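Local coordinates for protein methyl-accepting chemotaxis sensory transducer (Anaeromyxobacter dehalogenans, PDB 4K08) that probably senses small molecules in the periplasm through a Cache-type, PAS-like domain and relays the signal to the chemotaxis machinery, at residues A[55-60]-A[113-118]. Residues are numbered along the deposited sequence; the frame is centred on the assembly and turned at random.
Sequences SEYFWV and PKPGST. With ACT (acetate ion), chain C.
Pro115 lays CG against the ring of Tyr57, 3.9 Å from CE2 and obliquely to the ring, beside the acetate-filled pocket of this single Cache, PAS-like domain. The same CG sits 3.8 Å from the carbonyl O of Ser55, which lies in the plane of the Tyr57 ring at its edge. With chi1 at 66°, Tyr57 CG stands between its own N and carbonyl carbon, which sets the ring beside Pro115 in the loop joining strands 105-113 and 120-130. Its OH faces the pocket and donates a very short hydrogen bond, 2.5 Å, to O of an acetate ion, probably from the crystallisation liquor. The acetate O lies close to the ring plane, so the phenol meets it edge-on. Trp59 holds the other part of the ion: acetate CH3 is 3.5 Å above the centre of the indole face, while OXT comes 3.5 Å from CZ3. An alanine in place of Trp59 would probably deprive the methyl of this flat floor and let the acetate shift or turn on its polar contacts. Those contacts include hydrogen bonds to Tyr110, His70 and Lys123, a polar set suited to a carboxylate. Further out, Trp59 NE1 is hydrogen-bonded to Asn61 OD1, which probably limits rotation of the indole, and the rings of His70 and Tyr57 meet with planes about 60° apart. On the loop side, Lys114 to Ser117 form a type II turn that presents Pro115, closed by Ser117 N to Lys114 O at 3.1 Å; at phi 89°, a side chain on Gly116 would press on the carbonyl O of Pro115. A water lies between Tyr57 OH and Pro113 O, 3.2 Å from the carbonyl and, more weakly, 3.4 Å from the hydroxyl.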
ATOM      1  N   SER A  55      13.856  -1.809   6.289  1.00 26.20           N
ATOM      2  CA  SER A  55      13.569  -1.144   5.035  1.00 28.12           C
ATOM      3  C   SER A  55      12.159  -1.481   4.486  1.00 24.76           C
ATOM      4  O   SER A  55      11.826  -1.100   3.366  1.00 22.57           O
ATOM      5  CB  SER A  55      14.674  -1.530   4.037  1.00 33.59           C
ATOM      6  OG  SER A  55      14.448  -2.899   3.673  1.00 37.53           O
ATOM      7  N   GLU A  56      11.322  -2.164   5.266  1.00 23.07           N
ATOM      8  CA  GLU A  56       9.965  -2.441   4.795  1.00 21.10           C
ATOM      9  C   GLU A  56       9.182  -1.115   4.683  1.00 25.79           C
ATOM     10  O   GLU A  56       9.348  -0.184   5.522  1.00 18.06           O
ATOM     11  CB  GLU A  56       9.190  -3.405   5.709  1.00 27.27           C
ATOM     12  CG  GLU A  56       9.957  -4.658   6.156  1.00 33.00           C
ATOM     13  CD  GLU A  56      10.335  -5.639   5.026  1.00 40.34           C
ATOM     14  OE1 GLU A  56       9.927  -5.507   3.827  1.00 34.42           O
ATOM     15  OE2 GLU A  56      11.064  -6.580   5.382  1.00 44.33           O
ATOM     16  N   TYR A  57       8.306  -1.021   3.685  1.00 21.54           N
ATOM     17  CA  TYR A  57       7.699   0.285   3.370  1.00 20.65           C
ATOM     18  C   TYR A  57       6.210   0.177   2.990  1.00 22.03           C
ATOM     19  O   TYR A  57       5.683  -0.943   2.749  1.00 22.39           O
ATOM     20  CB  TYR A  57       8.483   0.920   2.225  1.00 19.09           C
ATOM     21  CG  TYR A  57       8.315   0.099   0.940  1.00 19.76           C
ATOM     22  CD1 TYR A  57       7.236   0.322   0.075  1.00 22.70           C
ATOM     23  CD2 TYR A  57       9.255  -0.896   0.612  1.00 22.44           C
ATOM     24  CE1 TYR A  57       7.070  -0.472  -1.108  1.00 22.43           C
ATOM     25  CE2 TYR A  57       9.122  -1.671  -0.558  1.00 21.85           C
ATOM     26  CZ  TYR A  57       8.029  -1.456  -1.406  1.00 22.62           C
ATOM     27  OH  TYR A  57       7.944  -2.237  -2.532  1.00 19.83           O
ATOM     28  N   PHE A  58       5.550   1.341   2.893  1.00 21.29           N
ATOM     29  CA  PHE A  58       4.124   1.431   2.540  1.00 24.08           C
ATOM     30  C   PHE A  58       4.022   2.090   1.167  1.00 24.03           C
ATOM     31  O   PHE A  58       4.863   2.905   0.862  1.00 22.02           O
ATOM     32  CB  PHE A  58       3.355   2.322   3.554  1.00 27.08           C
ATOM     33  CG  PHE A  58       3.412   1.814   4.983  1.00 26.28           C
ATOM     34  CD1 PHE A  58       2.578   0.779   5.408  1.00 27.53           C
ATOM     35  CD2 PHE A  58       4.331   2.347   5.895  1.00 24.51           C
ATOM     36  CE1 PHE A  58       2.661   0.292   6.719  1.00 27.32           C
ATOM     37  CE2 PHE A  58       4.405   1.890   7.187  1.00 26.55           C
ATOM     38  CZ  PHE A  58       3.571   0.850   7.608  1.00 26.25           C
ATOM     39  N   TRP A  59       2.971   1.821   0.382  1.00 22.22           N
ATOM     40  CA  TRP A  59       2.697   2.628  -0.797  1.00 25.37           C
ATOM     41  C   TRP A  59       1.203   2.930  -0.800  1.00 28.76           C
ATOM     42  O   TRP A  59       0.428   2.304  -0.092  1.00 24.55           O
ATOM     43  CB  TRP A  59       3.043   1.876  -2.126  1.00 24.49           C
ATOM     44  CG  TRP A  59       2.014   0.767  -2.414  1.00 25.86           C
ATOM     45  CD1 TRP A  59       0.816   0.881  -3.136  1.00 26.92           C
ATOM     46  CD2 TRP A  59       2.058  -0.592  -1.945  1.00 26.13           C
ATOM     47  NE1 TRP A  59       0.161  -0.337  -3.163  1.00 26.84           N
ATOM     48  CE2 TRP A  59       0.856  -1.242  -2.408  1.00 28.49           C
ATOM     49  CE3 TRP A  59       2.970  -1.327  -1.176  1.00 26.23           C
ATOM     50  CZ2 TRP A  59       0.575  -2.587  -2.140  1.00 29.83           C
ATOM     51  CZ3 TRP A  59       2.683  -2.711  -0.911  1.00 28.50           C
ATOM     52  CH2 TRP A  59       1.496  -3.311  -1.392  1.00 29.28           C
ATOM     53  N   VAL A  60       0.801   3.891  -1.619  1.00 26.86           N
ATOM     54  CA  VAL A  60      -0.588   4.220  -1.764  1.00 23.84           C
ATOM     55  C   VAL A  60      -0.914   4.247  -3.251  1.00 25.65           C
ATOM     56  O   VAL A  60      -0.210   4.891  -4.039  1.00 25.10           O
ATOM     57  CB  VAL A  60      -0.912   5.616  -1.162  1.00 26.04           C
ATOM     58  CG1 VAL A  60      -2.428   5.938  -1.425  1.00 28.18           C
ATOM     59  CG2 VAL A  60      -0.544   5.674   0.345  1.00 24.65           C
ATOM     60  N   PRO A 113      10.417  -6.183  -6.674  1.00 26.97           N
ATOM     61  CA  PRO A 113      11.798  -6.105  -6.159  1.00 26.85           C
ATOM     62  C   PRO A 113      11.896  -5.638  -4.705  1.00 27.86           C
ATOM     63  O   PRO A 113      11.026  -4.948  -4.150  1.00 26.02           O
ATOM     64  CB  PRO A 113      12.486  -5.078  -7.065  1.00 28.02           C
ATOM     65  CG  PRO A 113      11.387  -4.384  -7.849  1.00 34.93           C
ATOM     66  CD  PRO A 113      10.126  -5.211  -7.746  1.00 32.02           C
ATOM     67  N   LYS A 114      13.003  -6.032  -4.094  1.00 26.92           N
ATOM     68  CA  LYS A 114      13.408  -5.497  -2.803  1.00 25.32           C
ATOM     69  C   LYS A 114      13.884  -4.038  -3.038  1.00 28.98           C
ATOM     70  O   LYS A 114      14.381  -3.714  -4.120  1.00 27.78           O
ATOM     71  CB  LYS A 114      14.526  -6.373  -2.205  1.00 30.64           C
ATOM     72  CG  LYS A 114      13.963  -7.667  -1.580  1.00 32.40           C
ATOM     73  CD  LYS A 114      15.031  -8.512  -0.876  1.00 36.56           C
ATOM     74  CE  LYS A 114      14.385  -9.693  -0.136  1.00 42.03           C
ATOM     75  NZ  LYS A 114      15.399 -10.705   0.412  1.00 44.74           N
ATOM     76  N   PRO A 115      13.723  -3.160  -2.029  1.00 30.01           N
ATOM     77  CA  PRO A 115      14.265  -1.787  -2.144  1.00 30.74           C
ATOM     78  C   PRO A 115      15.732  -1.811  -2.572  1.00 31.20           C
ATOM     79  O   PRO A 115      16.492  -2.621  -2.029  1.00 30.47           O
ATOM     80  CB  PRO A 115      14.160  -1.241  -0.715  1.00 31.50           C
ATOM     81  CG  PRO A 115      12.950  -1.967  -0.120  1.00 29.70           C
ATOM     82  CD  PRO A 115      13.121  -3.416  -0.715  1.00 27.86           C
ATOM     83  N   GLY A 116      16.092  -1.001  -3.564  1.00 36.47           N
ATOM     84  CA  GLY A 116      17.480  -0.879  -3.981  1.00 40.01           C
ATOM     85  C   GLY A 116      17.889  -1.875  -5.054  1.00 43.21           C
ATOM     86  O   GLY A 116      19.071  -1.964  -5.422  1.00 42.28           O
ATOM     87  N   SER A 117      16.941  -2.653  -5.557  1.00 38.96           N
ATOM     88  CA  SER A 117      17.298  -3.609  -6.613  1.00 39.02           C
ATOM     89  C   SER A 117      16.148  -3.734  -7.609  1.00 36.94           C
ATOM     90  O   SER A 117      15.097  -3.100  -7.439  1.00 34.10           O
ATOM     91  CB  SER A 117      17.742  -4.955  -6.007  1.00 41.12           C
ATOM     92  OG  SER A 117      16.616  -5.640  -5.525  1.00 44.95           O
ATOM     93  N   THR A 118      16.341  -4.517  -8.660  1.00 29.83           N
ATOM     94  CA  THR A 118      15.368  -4.509  -9.740  1.00 29.69           C
ATOM     95  C   THR A 118      14.740  -5.868 -10.036  1.00 33.03           C
ATOM     96  O   THR A 118      13.710  -5.903 -10.697  1.00 30.00           O
ATOM     97  CB  THR A 118      15.965  -3.938 -11.047  1.00 35.70           C
ATOM     98  OG1 THR A 118      16.973  -4.822 -11.550  1.00 36.55           O
ATOM     99  CG2 THR A 118      16.579  -2.522 -10.817  1.00 34.55           C
TER
HETATM  100  C   ACT C 201       4.805  -2.944  -3.858  1.00 27.52           C
HETATM  101  O   ACT C 201       5.762  -2.089  -3.743  1.00 21.60           O
HETATM  102  OXT ACT C 201       4.925  -4.056  -3.283  1.00 22.70           O
HETATM  103  CH3 ACT C 201       3.516  -2.686  -4.651  1.00 25.11           C
HETATM  104  O   HOH W   1      11.011  -1.780  -3.903  1.00 28.34           O